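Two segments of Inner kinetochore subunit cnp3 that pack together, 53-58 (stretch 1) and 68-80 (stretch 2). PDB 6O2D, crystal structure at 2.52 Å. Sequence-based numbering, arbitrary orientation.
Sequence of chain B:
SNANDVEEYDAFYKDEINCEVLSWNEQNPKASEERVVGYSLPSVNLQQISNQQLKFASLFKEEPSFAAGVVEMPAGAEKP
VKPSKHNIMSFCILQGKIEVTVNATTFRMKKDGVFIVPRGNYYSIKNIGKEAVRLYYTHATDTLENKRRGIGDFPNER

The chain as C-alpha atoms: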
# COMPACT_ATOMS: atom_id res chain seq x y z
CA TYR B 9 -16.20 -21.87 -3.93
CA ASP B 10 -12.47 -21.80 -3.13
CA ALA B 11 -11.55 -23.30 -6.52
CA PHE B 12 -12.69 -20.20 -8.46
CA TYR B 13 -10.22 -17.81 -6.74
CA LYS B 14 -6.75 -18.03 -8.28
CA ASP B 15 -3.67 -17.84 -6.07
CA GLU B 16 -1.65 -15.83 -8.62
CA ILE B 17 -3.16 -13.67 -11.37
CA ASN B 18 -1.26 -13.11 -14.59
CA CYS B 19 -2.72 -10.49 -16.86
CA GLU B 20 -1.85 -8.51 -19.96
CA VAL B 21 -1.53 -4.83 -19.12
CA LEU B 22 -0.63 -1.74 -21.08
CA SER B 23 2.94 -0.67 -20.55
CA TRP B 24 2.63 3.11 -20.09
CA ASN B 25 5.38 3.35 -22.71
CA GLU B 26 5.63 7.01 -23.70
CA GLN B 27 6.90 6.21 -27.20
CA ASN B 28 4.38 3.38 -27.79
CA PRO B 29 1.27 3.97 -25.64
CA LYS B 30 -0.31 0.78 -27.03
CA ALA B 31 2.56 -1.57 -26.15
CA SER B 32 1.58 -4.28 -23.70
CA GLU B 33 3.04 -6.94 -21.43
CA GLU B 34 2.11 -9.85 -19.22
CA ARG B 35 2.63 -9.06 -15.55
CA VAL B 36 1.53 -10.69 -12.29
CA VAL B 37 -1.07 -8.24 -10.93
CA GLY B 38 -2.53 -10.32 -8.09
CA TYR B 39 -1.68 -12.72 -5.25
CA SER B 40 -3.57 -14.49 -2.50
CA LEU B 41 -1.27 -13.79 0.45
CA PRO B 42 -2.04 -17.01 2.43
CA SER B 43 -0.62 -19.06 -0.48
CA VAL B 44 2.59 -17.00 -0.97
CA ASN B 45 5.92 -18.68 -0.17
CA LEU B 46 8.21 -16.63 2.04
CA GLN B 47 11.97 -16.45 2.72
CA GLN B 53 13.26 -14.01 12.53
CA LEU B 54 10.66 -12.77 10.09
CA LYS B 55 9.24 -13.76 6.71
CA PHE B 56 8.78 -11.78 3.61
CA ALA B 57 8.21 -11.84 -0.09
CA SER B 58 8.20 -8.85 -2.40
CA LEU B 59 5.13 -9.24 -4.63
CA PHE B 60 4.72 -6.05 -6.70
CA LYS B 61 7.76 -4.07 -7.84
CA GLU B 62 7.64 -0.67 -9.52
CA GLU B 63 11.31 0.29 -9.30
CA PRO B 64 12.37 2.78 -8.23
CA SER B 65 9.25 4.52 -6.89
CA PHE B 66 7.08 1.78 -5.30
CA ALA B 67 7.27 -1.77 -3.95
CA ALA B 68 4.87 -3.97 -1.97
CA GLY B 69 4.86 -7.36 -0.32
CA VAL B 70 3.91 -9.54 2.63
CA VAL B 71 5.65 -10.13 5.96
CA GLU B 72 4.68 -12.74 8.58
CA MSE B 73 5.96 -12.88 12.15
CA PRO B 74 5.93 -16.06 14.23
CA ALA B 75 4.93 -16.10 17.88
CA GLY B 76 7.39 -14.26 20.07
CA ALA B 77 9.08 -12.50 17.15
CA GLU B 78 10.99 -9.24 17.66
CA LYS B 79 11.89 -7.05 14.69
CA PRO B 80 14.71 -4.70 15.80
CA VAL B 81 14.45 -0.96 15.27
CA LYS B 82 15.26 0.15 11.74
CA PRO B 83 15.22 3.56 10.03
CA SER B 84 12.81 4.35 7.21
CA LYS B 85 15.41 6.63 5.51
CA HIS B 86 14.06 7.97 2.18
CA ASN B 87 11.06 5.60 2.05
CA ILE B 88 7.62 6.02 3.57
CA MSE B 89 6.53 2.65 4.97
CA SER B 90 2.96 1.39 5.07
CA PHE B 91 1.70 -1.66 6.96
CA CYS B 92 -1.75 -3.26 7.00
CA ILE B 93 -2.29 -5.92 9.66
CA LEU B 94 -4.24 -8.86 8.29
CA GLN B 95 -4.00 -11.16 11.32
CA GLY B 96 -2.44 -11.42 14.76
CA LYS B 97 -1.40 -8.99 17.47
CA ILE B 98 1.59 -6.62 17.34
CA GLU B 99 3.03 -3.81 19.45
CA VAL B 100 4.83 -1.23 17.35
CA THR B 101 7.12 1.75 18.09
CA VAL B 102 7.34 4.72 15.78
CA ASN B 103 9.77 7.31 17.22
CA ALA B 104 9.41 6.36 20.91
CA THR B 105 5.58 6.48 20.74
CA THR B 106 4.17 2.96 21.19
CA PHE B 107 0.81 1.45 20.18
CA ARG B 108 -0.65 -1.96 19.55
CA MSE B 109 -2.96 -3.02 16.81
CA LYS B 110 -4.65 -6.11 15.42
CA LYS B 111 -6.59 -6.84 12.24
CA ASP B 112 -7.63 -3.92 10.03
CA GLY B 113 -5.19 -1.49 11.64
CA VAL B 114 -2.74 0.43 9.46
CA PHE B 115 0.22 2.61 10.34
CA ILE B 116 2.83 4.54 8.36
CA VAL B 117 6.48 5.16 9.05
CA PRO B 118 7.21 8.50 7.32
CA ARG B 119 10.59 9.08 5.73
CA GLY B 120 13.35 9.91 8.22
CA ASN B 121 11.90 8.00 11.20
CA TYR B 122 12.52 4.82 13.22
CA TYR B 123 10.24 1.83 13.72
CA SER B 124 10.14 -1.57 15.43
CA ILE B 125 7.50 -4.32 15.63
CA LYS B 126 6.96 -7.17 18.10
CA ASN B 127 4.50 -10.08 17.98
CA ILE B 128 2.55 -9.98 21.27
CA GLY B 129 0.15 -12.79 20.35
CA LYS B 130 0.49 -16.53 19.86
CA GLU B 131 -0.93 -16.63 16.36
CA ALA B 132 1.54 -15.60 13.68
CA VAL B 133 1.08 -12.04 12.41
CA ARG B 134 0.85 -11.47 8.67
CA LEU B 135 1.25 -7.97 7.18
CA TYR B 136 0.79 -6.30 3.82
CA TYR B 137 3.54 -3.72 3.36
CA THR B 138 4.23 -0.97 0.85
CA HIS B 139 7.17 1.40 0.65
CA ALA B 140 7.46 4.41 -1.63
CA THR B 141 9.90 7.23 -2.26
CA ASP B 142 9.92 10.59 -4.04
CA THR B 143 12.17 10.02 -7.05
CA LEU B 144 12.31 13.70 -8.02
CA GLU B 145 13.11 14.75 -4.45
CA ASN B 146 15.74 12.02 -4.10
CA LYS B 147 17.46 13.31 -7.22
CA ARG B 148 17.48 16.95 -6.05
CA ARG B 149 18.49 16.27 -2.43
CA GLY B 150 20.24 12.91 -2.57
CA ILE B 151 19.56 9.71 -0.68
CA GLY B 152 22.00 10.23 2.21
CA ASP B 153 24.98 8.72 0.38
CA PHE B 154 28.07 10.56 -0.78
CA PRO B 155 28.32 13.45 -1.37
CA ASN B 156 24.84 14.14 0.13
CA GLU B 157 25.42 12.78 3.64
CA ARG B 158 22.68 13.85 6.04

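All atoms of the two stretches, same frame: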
# COMPACT_ATOMS: atom_id res chain seq x y z
N GLN B 53 14.25 -12.97 12.80
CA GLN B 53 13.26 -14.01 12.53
C GLN B 53 11.94 -13.42 12.06
O GLN B 53 10.99 -13.22 12.84
CB GLN B 53 13.01 -14.88 13.76
CG GLN B 53 13.10 -14.13 15.07
CD GLN B 53 14.44 -14.32 15.76
OE1 GLN B 53 15.43 -13.67 15.41
NE2 GLN B 53 14.48 -15.21 16.75
N LEU B 54 11.90 -13.14 10.76
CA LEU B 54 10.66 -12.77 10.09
C LEU B 54 10.66 -13.30 8.65
O LEU B 54 11.69 -13.65 8.09
CB LEU B 54 10.39 -11.26 10.09
CG LEU B 54 11.18 -10.27 9.20
CD1 LEU B 54 10.66 -10.17 7.79
CD2 LEU B 54 11.23 -8.88 9.84
N LYS B 55 9.49 -13.23 8.04
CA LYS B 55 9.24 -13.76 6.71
C LYS B 55 8.93 -12.61 5.78
O LYS B 55 8.44 -11.57 6.21
CB LYS B 55 8.06 -14.76 6.79
CG LYS B 55 8.15 -15.81 8.04
CD LYS B 55 8.02 -17.23 7.71
CE LYS B 55 6.94 -17.60 8.71
NZ LYS B 55 5.97 -18.70 8.53
N PHE B 56 9.28 -12.77 4.52
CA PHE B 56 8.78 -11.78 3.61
C PHE B 56 8.88 -12.32 2.20
O PHE B 56 9.60 -13.28 1.90
CB PHE B 56 9.49 -10.43 3.78
CG PHE B 56 10.62 -10.21 2.86
CD1 PHE B 56 11.73 -11.01 2.95
CD2 PHE B 56 10.60 -9.17 1.94
CE1 PHE B 56 12.78 -10.82 2.12
CE2 PHE B 56 11.65 -8.97 1.11
CZ PHE B 56 12.75 -9.80 1.20
N ALA B 57 8.10 -11.68 1.34
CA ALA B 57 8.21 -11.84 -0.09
C ALA B 57 7.76 -10.53 -0.71
O ALA B 57 6.70 -10.00 -0.35
CB ALA B 57 7.36 -13.02 -0.58
N SER B 58 8.58 -10.00 -1.60
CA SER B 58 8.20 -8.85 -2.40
C SER B 58 7.33 -9.34 -3.55
O SER B 58 7.74 -10.22 -4.31
CB SER B 58 9.44 -8.09 -2.88
OG SER B 58 9.95 -8.63 -4.08
N ALA B 68 5.81 -3.44 -2.96
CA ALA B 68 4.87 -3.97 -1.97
C ALA B 68 5.04 -5.47 -1.80
O ALA B 68 5.45 -6.18 -2.73
CB ALA B 68 3.42 -3.63 -2.34
N GLY B 69 4.70 -5.96 -0.61
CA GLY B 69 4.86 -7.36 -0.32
C GLY B 69 4.14 -7.78 0.94
O GLY B 69 3.27 -7.06 1.45
N VAL B 70 4.51 -8.96 1.43
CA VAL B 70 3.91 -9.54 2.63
C VAL B 70 5.01 -9.97 3.58
O VAL B 70 6.04 -10.51 3.16
CB VAL B 70 2.97 -10.73 2.29
CG1 VAL B 70 3.66 -11.73 1.37
CG2 VAL B 70 2.46 -11.42 3.55
N VAL B 71 4.80 -9.70 4.87
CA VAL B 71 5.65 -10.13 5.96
C VAL B 71 4.77 -10.87 6.96
O VAL B 71 3.64 -10.44 7.23
CB VAL B 71 6.38 -8.94 6.65
CG1 VAL B 71 6.98 -9.35 8.00
CG2 VAL B 71 7.43 -8.34 5.74
N GLU B 72 5.29 -11.99 7.49
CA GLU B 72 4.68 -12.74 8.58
C GLU B 72 5.64 -12.82 9.75
O GLU B 72 6.85 -12.93 9.55
CB GLU B 72 4.32 -14.19 8.20
CG GLU B 72 3.66 -14.92 9.34
CD GLU B 72 3.44 -16.35 9.06
OE1 GLU B 72 2.95 -16.65 7.95
OE2 GLU B 72 3.79 -17.18 9.93
N MSE B 73 5.11 -12.78 10.97
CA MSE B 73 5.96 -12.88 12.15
C MSE B 73 5.46 -13.98 13.07
O MSE B 73 4.32 -13.95 13.54
CB MSE B 73 5.97 -11.54 12.86
CG MSE B 73 6.77 -10.55 12.06
SE MSE B 73 7.07 -8.90 12.98
CE MSE B 73 5.31 -8.10 12.81
N PRO B 74 6.31 -14.97 13.33
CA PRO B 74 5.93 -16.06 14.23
C PRO B 74 5.70 -15.54 15.64
O PRO B 74 5.93 -14.38 15.97
CB PRO B 74 7.14 -17.01 14.17
CG PRO B 74 7.91 -16.59 12.94
CD PRO B 74 7.66 -15.13 12.77
N ALA B 75 5.20 -16.44 16.49
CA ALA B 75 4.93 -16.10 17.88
C ALA B 75 6.23 -15.75 18.60
O ALA B 75 7.24 -16.44 18.45
CB ALA B 75 4.24 -17.27 18.58
N GLY B 76 6.19 -14.67 19.37
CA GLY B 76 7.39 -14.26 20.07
C GLY B 76 8.45 -13.62 19.22
O GLY B 76 9.62 -13.59 19.62
N ALA B 77 8.10 -13.11 18.04
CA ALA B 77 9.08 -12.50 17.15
C ALA B 77 9.33 -11.05 17.54
O ALA B 77 8.44 -10.33 18.00
CB ALA B 77 8.61 -12.57 15.70
N GLU B 78 10.58 -10.61 17.34
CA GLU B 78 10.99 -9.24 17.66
C GLU B 78 11.77 -8.69 16.47
O GLU B 78 12.89 -9.14 16.21
CB GLU B 78 11.85 -9.20 18.93
CG GLU B 78 11.38 -10.11 20.07
CD GLU B 78 12.22 -9.96 21.35
OE1 GLU B 78 13.45 -9.73 21.25
OE2 GLU B 78 11.64 -10.07 22.46
N LYS B 79 11.18 -7.73 15.76
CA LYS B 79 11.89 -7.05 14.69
C LYS B 79 12.63 -5.85 15.26
O LYS B 79 11.98 -4.94 15.80
CB LYS B 79 10.92 -6.59 13.60
CG LYS B 79 11.60 -6.03 12.36
CD LYS B 79 10.58 -5.61 11.30
CE LYS B 79 11.27 -5.09 10.04
NZ LYS B 79 12.47 -4.28 10.41
N PRO B 80 13.96 -5.81 15.19
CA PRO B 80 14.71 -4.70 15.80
C PRO B 80 14.46 -3.38 15.08
O PRO B 80 14.04 -3.34 13.92
CB PRO B 80 16.17 -5.13 15.66
CG PRO B 80 16.14 -6.58 15.27
CD PRO B 80 14.86 -6.77 14.53

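Three residues cover the most surface in this contact: Lys-55 and Leu-54 on the first stretch, and Glu-72 on the second. The first stretch runs antiparallel to the strand at 68-73, and Leu-54 precedes the paired part as loop; the strand axes run 174° apart and approach to 4.5 Å, and the whole contact buries 600 Å².

Lys-55, with the greatest covered area, is held through both backbone and side chain. Its N donates to Glu-72 O at 3.1 Å, while the return bond, from Glu-72 N to Lys-55 O, is weak at 3.4 Å. On this pair, the two side chains lie on the same face of the sheet and close a salt bridge, Lys-55 NZ to Glu-72 OE2 at 3.0 Å. Glu-72 reaches it with chi1 and chi2 both t, an extended chain that lays its carboxylate beside the lysine amine. Both residues remain partly exposed, a setting in which a long charged pair can bridge neighbouring strands without being wholly desolvated.

Leu-54 works differently. Its CB points sideways, and with chi1 and chi2 both p the branched end spreads over apolar parts of the second stretch: CD1 lies 3.8 Å from Val-71 CG1, and CD2 lies 3.6 Å from Lys-79 CD. Its CB also meets Met-73 CG at 4.2 Å, the latter residue being a selenomethionine. Lys-79 contributes its aliphatic stem here, with chi1 to chi3 all t, and its NZ is hydrogen-bonded elsewhere in the structure.

Further along, the backbone does more of the work. Ala-57 N to Val-70 O and Val-70 N to Ala-57 O, each 3.0 Å, form a reciprocal pair with good geometry. The small Ala-57 and the buried Val-70 share the face of Lys-55 and Glu-72, Ala-57 CB and Val-70 CG1 being 4.4 Å apart. On the other face, Phe-56 CB packs 3.5 Å from Val-71 CG2, but the end of the aromatic side chain leads away, so the phenylalanine loses little surface to this partner.

Gly-69 offers the clearest rule. Its CA lies 3.2 Å from Ala-57 O, and a CB built there would fall 2.3 Å from Ala-57 O, a clash, so at this site glycine leaves room for the Ala-57 carbonyl. At the other end, a type II turn from Pro-74 to Ala-77 redirects the chain. Gly-76, with phi of 75°, suits its third position, and Gln-53 O meets both Pro-74 CD and Ala-77 CB at 3.8 Å.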